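Flagellar hook-associated protein (PDB 4UT1) probably serves as a structural protein of the bacterial flagellum, a hook-associated protein (FlgK) placed at the junction between hook and filament. Local coordinates at residues S91-L102 with A288-T299; N177-E188 with L239-L248. All blocks are in the same frame, centred on the assembly; numbering follows the deposited sequence.

How the interactions relate
Both contacts involve the long helical part of the chain but sit at different places along it, with centres about 27 Å apart and nearest atoms about 5 Å apart, not touching. Interaction 1 joins two helices of the bundle, 80-106 and 287-322, and is mostly apolar: aromatic rings against aliphatic groups, with a single hydrogen bond between side chains. Interaction 2 lays helix 134-193 against a beta hairpin and relies far more on asparagine side chains that grip backbone groups. Both are partly buried, but interaction 2 is more open: its Asn243-Glu188 end is at the surface, whereas Phe295 and Leu98 are buried. Helix 134-193 links them, since it also touches both helices of interaction 1.

Interaction 1: residues S91-L102 with A288-T299; sequences SLSTYYTLVAQL and ALGGLLAFRSQT
The Phe295 ring carries Leu98 on one face: CB stands over its centre, 3.4 Å from the centroid and only 6° off the normal, a CH-pi contact. CD1 of Leu98 adds a second touch at Phe295 CD2, 3.5 Å away. At the edge of the same ring, near its plane, comes CE1 of Tyr95. The Tyr95 ring in turn has backbone of the other helix over one face, with Phe295 CA and Ala294 C both offset toward the rim, while Thr299 OG1 lies at its edge in plane. There the two hydroxyls meet, Tyr95 OH and Thr299 OG1 lying 2.6 Å apart in a short hydrogen bond that should limit the swing of the ring. With CG trans to the backbone N (chi1 -167°), Tyr95 reaches across as a knob into the hole formed by Gly291, Ala294, Phe295 and Thr299. Farther toward the N-terminal ends, Gly291 lets the backbones close in: its CA is 3.4 Å from Ser91 O, a CA-H...O contact, and Thr94 CG2 packs 3.6 Å from Leu292 N. Thr94 OG1 is bonded back to Ser90 O in its own helix. Leu611 of helix 593-630 touches Tyr95 and Val99. The axes of segments 91-102 and 288-299 approach to 7.1 Å at a crossing angle of -39°, a close glycine-mediated helix-helix crossing within the FlgK helical bundle.

Interaction 2: residues N177-E188 with L239-L248; sequences NSYTSQIAQLNE and LVVGNASYQL. With EDO (1,2-ethanediol), chain E.
Asn177 grips the backbone of Leu248 with both ends of its amide: Leu248 N gives a bond to Asn177 OD1 at 2.9 Å, and Asn177 ND2 returns one to Leu248 O at 2.9 Å, nearly straight at 177° and in the amide plane. This two-point hold fixes the rotation of the amide. Beside it a 1,2-ethanediol, probably from the crystallisation liquor, sits next to Thr180 and Ser245, its O1 and O2 donating to Asn177 O and O2 bonded to Ser245 OG at 2.8 Å. Toward the other end, Asn187 ND2 donates to Gly242 O at 2.7 Å, and Asn243 ND2 meets Glu188 OE1 at 2.9 Å from above the carboxylate plane. Glu188 starts with CG anti to the backbone N and bends at chi2 (73°), which brings OE1 back to Asn243. Between these polar clamps the packing is close and largely aliphatic: Val240 CG2 rests 3.9 Å from Ile183 CG2, and Thr180 CG2 touches Leu239 CB. The Ala184 methyl is set against the strand backbone, CB 3.7 Å from Ala244 O. One shell out, Arg207 bonds Asn187 OD1, and Asn187 ND2 also reaches Tyr229 O. Leu239 and Val240 face Val231 in a classic beta bulge. The type II' turn from Val241 to Ala244 closes a beta hairpin whose strand 244-248 runs antiparallel to segment 177-188, at 170°: a long helix packed along one hairpin of an antiparallel sheet.

Interaction 1: residues S91-L102 with A288-T299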
# COMPACT_ATOMS: atom_id res chain seq x y z
N SER A 91 -9.70 -25.60 -9.22
CA SER A 91 -9.54 -24.20 -8.87
C SER A 91 -9.14 -24.04 -7.40
O SER A 91 -8.17 -23.34 -7.09
CB SER A 91 -10.82 -23.43 -9.14
OG SER A 91 -10.71 -22.09 -8.68
N LEU A 92 -9.89 -24.68 -6.51
CA LEU A 92 -9.61 -24.60 -5.08
C LEU A 92 -8.23 -25.14 -4.73
O LEU A 92 -7.53 -24.58 -3.89
CB LEU A 92 -10.68 -25.36 -4.28
CG LEU A 92 -12.04 -24.66 -4.26
CD1 LEU A 92 -13.11 -25.56 -3.64
CD2 LEU A 92 -11.94 -23.33 -3.50
N SER A 93 -7.82 -26.24 -5.36
CA SER A 93 -6.55 -26.85 -5.01
C SER A 93 -5.40 -26.02 -5.56
O SER A 93 -4.37 -25.89 -4.92
CB SER A 93 -6.45 -28.29 -5.52
OG SER A 93 -6.34 -28.33 -6.93
N THR A 94 -5.59 -25.45 -6.75
CA THR A 94 -4.61 -24.52 -7.31
C THR A 94 -4.45 -23.29 -6.40
O THR A 94 -3.34 -22.89 -6.07
CB THR A 94 -5.03 -24.07 -8.73
OG1 THR A 94 -4.93 -25.20 -9.61
CG2 THR A 94 -4.12 -22.97 -9.24
N TYR A 95 -5.58 -22.69 -6.01
CA TYR A 95 -5.58 -21.51 -5.14
C TYR A 95 -4.92 -21.88 -3.80
O TYR A 95 -4.01 -21.18 -3.34
CB TYR A 95 -7.01 -20.99 -4.94
CG TYR A 95 -7.15 -19.61 -4.32
CD1 TYR A 95 -6.08 -18.98 -3.68
CD2 TYR A 95 -8.37 -18.94 -4.35
CE1 TYR A 95 -6.22 -17.72 -3.10
CE2 TYR A 95 -8.52 -17.68 -3.78
CZ TYR A 95 -7.45 -17.08 -3.16
OH TYR A 95 -7.60 -15.83 -2.59
N TYR A 96 -5.36 -22.97 -3.20
CA TYR A 96 -4.76 -23.42 -1.93
C TYR A 96 -3.23 -23.54 -2.02
O TYR A 96 -2.51 -22.99 -1.19
CB TYR A 96 -5.34 -24.76 -1.46
CG TYR A 96 -4.63 -25.23 -0.22
CD1 TYR A 96 -4.61 -24.43 0.92
CD2 TYR A 96 -3.94 -26.43 -0.19
CE1 TYR A 96 -3.94 -24.83 2.05
CE2 TYR A 96 -3.27 -26.84 0.97
CZ TYR A 96 -3.27 -26.03 2.08
OH TYR A 96 -2.60 -26.41 3.22
N THR A 97 -2.75 -24.27 -3.02
CA THR A 97 -1.32 -24.51 -3.16
C THR A 97 -0.55 -23.18 -3.18
O THR A 97 0.47 -23.03 -2.52
CB THR A 97 -1.00 -25.34 -4.42
OG1 THR A 97 -1.56 -26.64 -4.27
CG2 THR A 97 0.49 -25.47 -4.62
N LEU A 98 -1.08 -22.20 -3.91
CA LEU A 98 -0.40 -20.94 -4.07
C LEU A 98 -0.42 -20.11 -2.79
O LEU A 98 0.59 -19.51 -2.41
CB LEU A 98 -1.02 -20.13 -5.21
CG LEU A 98 -0.76 -20.68 -6.62
CD1 LEU A 98 -1.64 -19.96 -7.60
CD2 LEU A 98 0.71 -20.51 -6.97
N VAL A 99 -1.56 -20.08 -2.12
CA VAL A 99 -1.65 -19.26 -0.91
C VAL A 99 -0.92 -19.97 0.23
O VAL A 99 -0.36 -19.32 1.11
CB VAL A 99 -3.11 -18.94 -0.51
CG1 VAL A 99 -3.88 -20.20 -0.22
CG2 VAL A 99 -3.16 -17.98 0.68
N ALA A 100 -0.88 -21.30 0.20
CA ALA A 100 -0.12 -22.03 1.21
C ALA A 100 1.37 -21.70 1.07
O ALA A 100 2.07 -21.47 2.07
CB ALA A 100 -0.35 -23.53 1.11
N GLN A 101 1.84 -21.68 -0.17
CA GLN A 101 3.21 -21.26 -0.49
C GLN A 101 3.50 -19.85 0.05
O GLN A 101 4.50 -19.63 0.73
CB GLN A 101 3.46 -21.30 -2.00
CG GLN A 101 4.88 -20.89 -2.39
CD GLN A 101 5.08 -20.75 -3.88
OE1 GLN A 101 6.06 -20.15 -4.33
NE2 GLN A 101 4.17 -21.31 -4.66
N LEU A 102 2.61 -18.90 -0.25
CA LEU A 102 2.76 -17.53 0.25
C LEU A 102 2.76 -17.49 1.79
O LEU A 102 3.60 -16.84 2.41
CB LEU A 102 1.65 -16.63 -0.31
CG LEU A 102 1.72 -15.17 0.14
CD1 LEU A 102 3.01 -14.49 -0.33
CD2 LEU A 102 0.48 -14.41 -0.33
N ALA A 288 -7.32 -24.80 -13.15
CA ALA A 288 -6.08 -24.14 -12.78
C ALA A 288 -6.17 -22.66 -13.13
O ALA A 288 -5.68 -21.81 -12.39
CB ALA A 288 -4.89 -24.78 -13.48
N LEU A 289 -6.81 -22.36 -14.25
CA LEU A 289 -6.99 -21.00 -14.70
C LEU A 289 -7.62 -20.15 -13.61
O LEU A 289 -7.05 -19.15 -13.18
CB LEU A 289 -7.86 -20.97 -15.96
CG LEU A 289 -7.31 -20.13 -17.12
CD1 LEU A 289 -5.92 -20.61 -17.49
CD2 LEU A 289 -8.26 -20.18 -18.33
N GLY A 290 -8.79 -20.57 -13.15
CA GLY A 290 -9.54 -19.80 -12.17
C GLY A 290 -8.83 -19.71 -10.83
O GLY A 290 -8.90 -18.68 -10.15
N GLY A 291 -8.17 -20.79 -10.43
CA GLY A 291 -7.42 -20.82 -9.18
C GLY A 291 -6.23 -19.88 -9.24
O GLY A 291 -5.90 -19.19 -8.26
N LEU A 292 -5.56 -19.84 -10.39
CA LEU A 292 -4.42 -18.95 -10.58
C LEU A 292 -4.87 -17.51 -10.50
O LEU A 292 -4.28 -16.70 -9.79
CB LEU A 292 -3.73 -19.20 -11.92
CG LEU A 292 -2.83 -20.43 -12.02
CD1 LEU A 292 -2.68 -20.86 -13.48
CD2 LEU A 292 -1.46 -20.14 -11.42
N LEU A 293 -5.92 -17.19 -11.27
CA LEU A 293 -6.45 -15.84 -11.33
C LEU A 293 -7.00 -15.35 -9.99
O LEU A 293 -6.75 -14.22 -9.59
CB LEU A 293 -7.53 -15.76 -12.41
CG LEU A 293 -7.01 -16.04 -13.82
CD1 LEU A 293 -8.14 -16.10 -14.84
CD2 LEU A 293 -5.97 -15.01 -14.22
N ALA A 294 -7.77 -16.20 -9.30
CA ALA A 294 -8.32 -15.81 -8.00
C ALA A 294 -7.22 -15.54 -6.96
O ALA A 294 -7.32 -14.59 -6.17
CB ALA A 294 -9.27 -16.87 -7.48
N PHE A 295 -6.19 -16.37 -6.95
CA PHE A 295 -5.05 -16.17 -6.07
C PHE A 295 -4.40 -14.82 -6.34
O PHE A 295 -4.11 -14.06 -5.41
CB PHE A 295 -4.01 -17.30 -6.24
CG PHE A 295 -2.68 -17.01 -5.59
CD1 PHE A 295 -2.54 -17.05 -4.22
CD2 PHE A 295 -1.56 -16.71 -6.37
CE1 PHE A 295 -1.32 -16.79 -3.63
CE2 PHE A 295 -0.33 -16.45 -5.78
CZ PHE A 295 -0.21 -16.48 -4.40
N ARG A 296 -4.20 -14.51 -7.61
CA ARG A 296 -3.56 -13.26 -7.99
C ARG A 296 -4.35 -12.02 -7.55
O ARG A 296 -3.81 -11.14 -6.89
CB ARG A 296 -3.35 -13.21 -9.51
CG ARG A 296 -2.44 -12.06 -9.96
CD ARG A 296 -2.03 -12.20 -11.42
NE ARG A 296 -3.15 -12.03 -12.33
CZ ARG A 296 -3.07 -12.22 -13.65
NH1 ARG A 296 -1.91 -12.58 -14.18
NH2 ARG A 296 -4.14 -12.04 -14.42
N SER A 297 -5.64 -11.97 -7.89
CA SER A 297 -6.44 -10.77 -7.63
C SER A 297 -6.94 -10.67 -6.19
O SER A 297 -7.20 -9.57 -5.70
CB SER A 297 -7.64 -10.70 -8.59
OG SER A 297 -8.51 -11.80 -8.39
N GLN A 298 -7.09 -11.80 -5.49
CA GLN A 298 -7.73 -11.75 -4.18
C GLN A 298 -6.75 -11.91 -3.02
O GLN A 298 -7.05 -11.52 -1.89
CB GLN A 298 -8.83 -12.81 -4.09
CG GLN A 298 -9.91 -12.65 -5.17
CD GLN A 298 -10.63 -11.31 -5.11
OE1 GLN A 298 -10.47 -10.46 -5.99
NE2 GLN A 298 -11.42 -11.11 -4.06
N THR A 299 -5.57 -12.46 -3.29
CA THR A 299 -4.59 -12.68 -2.23
C THR A 299 -3.26 -11.99 -2.53
O THR A 299 -2.80 -11.16 -1.75
CB THR A 299 -4.35 -14.20 -2.00
OG1 THR A 299 -5.51 -14.79 -1.40
CG2 THR A 299 -3.15 -14.43 -1.08

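Interaction 2: residues N177-E188 with L239-L248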
# COMPACT_ATOMS: atom_id res chain seq x y z
N ASN A 177 -5.17 -25.77 -25.22
CA ASN A 177 -5.21 -25.80 -26.68
C ASN A 177 -4.98 -27.22 -27.19
O ASN A 177 -5.60 -27.64 -28.17
CB ASN A 177 -4.17 -24.85 -27.28
CG ASN A 177 -4.53 -23.39 -27.05
OD1 ASN A 177 -5.69 -23.05 -26.83
ND2 ASN A 177 -3.53 -22.51 -27.13
N SER A 178 -4.12 -27.95 -26.50
CA SER A 178 -3.88 -29.35 -26.85
C SER A 178 -5.15 -30.18 -26.73
O SER A 178 -5.49 -30.94 -27.61
CB SER A 178 -2.79 -29.95 -25.96
OG SER A 178 -1.53 -29.39 -26.27
N TYR A 179 -5.86 -30.02 -25.61
CA TYR A 179 -7.08 -30.79 -25.38
C TYR A 179 -8.25 -30.40 -26.28
O TYR A 179 -9.01 -31.26 -26.72
CB TYR A 179 -7.49 -30.69 -23.92
CG TYR A 179 -6.57 -31.48 -23.02
CD1 TYR A 179 -6.41 -32.85 -23.19
CD2 TYR A 179 -5.87 -30.86 -21.99
CE1 TYR A 179 -5.56 -33.58 -22.38
CE2 TYR A 179 -5.03 -31.59 -21.17
CZ TYR A 179 -4.88 -32.94 -21.36
OH TYR A 179 -4.04 -33.66 -20.54
N THR A 180 -8.41 -29.10 -26.54
CA THR A 180 -9.50 -28.67 -27.40
C THR A 180 -9.29 -29.18 -28.83
O THR A 180 -10.23 -29.65 -29.47
CB THR A 180 -9.66 -27.15 -27.39
OG1 THR A 180 -8.42 -26.53 -27.80
CG2 THR A 180 -10.01 -26.67 -25.98
N SER A 181 -8.05 -29.09 -29.31
CA SER A 181 -7.71 -29.66 -30.61
C SER A 181 -8.01 -31.16 -30.65
O SER A 181 -8.53 -31.66 -31.65
CB SER A 181 -6.24 -29.40 -30.93
OG SER A 181 -5.88 -30.07 -32.12
N GLN A 182 -7.70 -31.87 -29.57
CA GLN A 182 -7.95 -33.31 -29.50
C GLN A 182 -9.43 -33.63 -29.58
O GLN A 182 -9.83 -34.59 -30.26
CB GLN A 182 -7.40 -33.90 -28.20
CG GLN A 182 -5.90 -33.92 -28.08
CD GLN A 182 -5.46 -34.45 -26.73
OE1 GLN A 182 -6.18 -35.22 -26.09
NE2 GLN A 182 -4.28 -34.03 -26.27
N ILE A 183 -10.23 -32.84 -28.90
CA ILE A 183 -11.67 -33.04 -28.86
C ILE A 183 -12.30 -32.73 -30.23
O ILE A 183 -13.19 -33.45 -30.68
CB ILE A 183 -12.31 -32.18 -27.76
CG1 ILE A 183 -11.88 -32.70 -26.37
CG2 ILE A 183 -13.83 -32.17 -27.89
CD1 ILE A 183 -12.07 -31.70 -25.23
N ALA A 184 -11.85 -31.67 -30.90
CA ALA A 184 -12.32 -31.40 -32.26
C ALA A 184 -11.94 -32.56 -33.18
O ALA A 184 -12.75 -33.00 -34.00
CB ALA A 184 -11.75 -30.09 -32.80
N GLN A 185 -10.70 -33.04 -33.05
CA GLN A 185 -10.22 -34.17 -33.86
C GLN A 185 -11.08 -35.40 -33.64
O GLN A 185 -11.42 -36.12 -34.58
CB GLN A 185 -8.75 -34.49 -33.54
CG GLN A 185 -7.72 -33.56 -34.19
CD GLN A 185 -6.29 -33.85 -33.76
OE1 GLN A 185 -5.71 -34.87 -34.14
NE2 GLN A 185 -5.71 -32.96 -32.96
N LEU A 186 -11.45 -35.63 -32.38
CA LEU A 186 -12.25 -36.79 -32.00
C LEU A 186 -13.70 -36.66 -32.47
O LEU A 186 -14.30 -37.66 -32.88
CB LEU A 186 -12.19 -37.00 -30.48
CG LEU A 186 -10.82 -37.53 -30.03
CD1 LEU A 186 -10.65 -37.49 -28.50
CD2 LEU A 186 -10.59 -38.94 -30.55
N ASN A 187 -14.26 -35.45 -32.42
CA ASN A 187 -15.57 -35.20 -33.01
C ASN A 187 -15.63 -35.69 -34.46
O ASN A 187 -16.56 -36.39 -34.85
CB ASN A 187 -15.93 -33.71 -32.94
CG ASN A 187 -16.40 -33.28 -31.56
OD1 ASN A 187 -16.81 -34.11 -30.74
ND2 ASN A 187 -16.35 -31.98 -31.29
N GLU A 188 -14.61 -35.34 -35.24
CA GLU A 188 -14.52 -35.73 -36.64
C GLU A 188 -14.30 -37.23 -36.81
O GLU A 188 -14.93 -37.87 -37.66
CB GLU A 188 -13.38 -34.96 -37.34
CG GLU A 188 -13.14 -35.36 -38.80
CD GLU A 188 -14.21 -34.86 -39.75
OE1 GLU A 188 -15.14 -34.17 -39.29
OE2 GLU A 188 -14.13 -35.18 -40.95
N LEU A 239 -14.72 -23.24 -27.24
CA LEU A 239 -13.42 -23.88 -27.33
C LEU A 239 -13.43 -24.93 -28.44
O LEU A 239 -12.44 -25.10 -29.16
CB LEU A 239 -13.05 -24.55 -26.01
CG LEU A 239 -12.80 -23.59 -24.84
CD1 LEU A 239 -12.33 -24.42 -23.68
CD2 LEU A 239 -11.78 -22.51 -25.21
N VAL A 240 -14.54 -25.65 -28.54
CA VAL A 240 -14.73 -26.63 -29.60
C VAL A 240 -16.12 -26.47 -30.19
O VAL A 240 -17.11 -26.38 -29.46
CB VAL A 240 -14.59 -28.08 -29.11
CG1 VAL A 240 -14.93 -29.06 -30.24
CG2 VAL A 240 -13.19 -28.35 -28.58
N VAL A 241 -16.19 -26.43 -31.51
CA VAL A 241 -17.46 -26.43 -32.22
C VAL A 241 -17.31 -27.40 -33.38
O VAL A 241 -16.60 -27.12 -34.34
CB VAL A 241 -17.83 -25.04 -32.76
CG1 VAL A 241 -19.06 -25.13 -33.65
CG2 VAL A 241 -18.06 -24.07 -31.62
N GLY A 242 -17.96 -28.56 -33.26
CA GLY A 242 -17.82 -29.63 -34.23
C GLY A 242 -16.37 -30.07 -34.38
O GLY A 242 -15.73 -30.46 -33.40
N ASN A 243 -15.84 -29.99 -35.59
CA ASN A 243 -14.48 -30.45 -35.85
C ASN A 243 -13.49 -29.30 -35.95
O ASN A 243 -12.39 -29.47 -36.46
CB ASN A 243 -14.43 -31.31 -37.13
CG ASN A 243 -14.92 -30.57 -38.37
OD1 ASN A 243 -15.00 -29.34 -38.38
ND2 ASN A 243 -15.25 -31.32 -39.42
N ALA A 244 -13.88 -28.13 -35.42
CA ALA A 244 -12.99 -26.99 -35.29
C ALA A 244 -12.74 -26.68 -33.81
O ALA A 244 -13.60 -26.90 -32.96
CB ALA A 244 -13.56 -25.77 -36.00
N SER A 245 -11.55 -26.20 -33.51
CA SER A 245 -11.26 -25.73 -32.15
C SER A 245 -10.80 -24.27 -32.15
O SER A 245 -10.35 -23.75 -33.18
CB SER A 245 -10.22 -26.63 -31.49
OG SER A 245 -8.92 -26.40 -32.01
N TYR A 246 -10.92 -23.62 -30.99
CA TYR A 246 -10.48 -22.25 -30.83
C TYR A 246 -9.22 -22.20 -29.97
O TYR A 246 -9.13 -22.88 -28.96
CB TYR A 246 -11.57 -21.39 -30.17
CG TYR A 246 -12.79 -21.09 -31.01
CD1 TYR A 246 -13.69 -22.10 -31.36
CD2 TYR A 246 -13.07 -19.79 -31.42
CE1 TYR A 246 -14.81 -21.82 -32.11
CE2 TYR A 246 -14.20 -19.51 -32.18
CZ TYR A 246 -15.07 -20.53 -32.51
OH TYR A 246 -16.19 -20.26 -33.26
N GLN A 247 -8.25 -21.38 -30.37
CA GLN A 247 -7.00 -21.25 -29.64
C GLN A 247 -7.04 -20.11 -28.62
O GLN A 247 -7.42 -19.00 -28.96
CB GLN A 247 -5.84 -21.01 -30.60
CG GLN A 247 -5.14 -22.27 -31.05
CD GLN A 247 -3.65 -22.07 -31.20
OE1 GLN A 247 -2.84 -22.93 -30.82
NE2 GLN A 247 -3.26 -20.92 -31.74
N LEU A 248 -6.65 -20.39 -27.39
CA LEU A 248 -6.46 -19.34 -26.41
C LEU A 248 -4.99 -18.93 -26.42
O LEU A 248 -4.13 -19.71 -26.85
CB LEU A 248 -6.87 -19.80 -25.01
CG LEU A 248 -8.30 -20.32 -24.87
CD1 LEU A 248 -8.54 -20.83 -23.46
CD2 LEU A 248 -9.34 -19.25 -25.26
C1 EDO E . -4.79 -25.26 -30.62
O1 EDO E . -4.19 -26.54 -30.77
C2 EDO E . -6.24 -25.27 -31.06
O2 EDO E . -7.12 -25.69 -30.01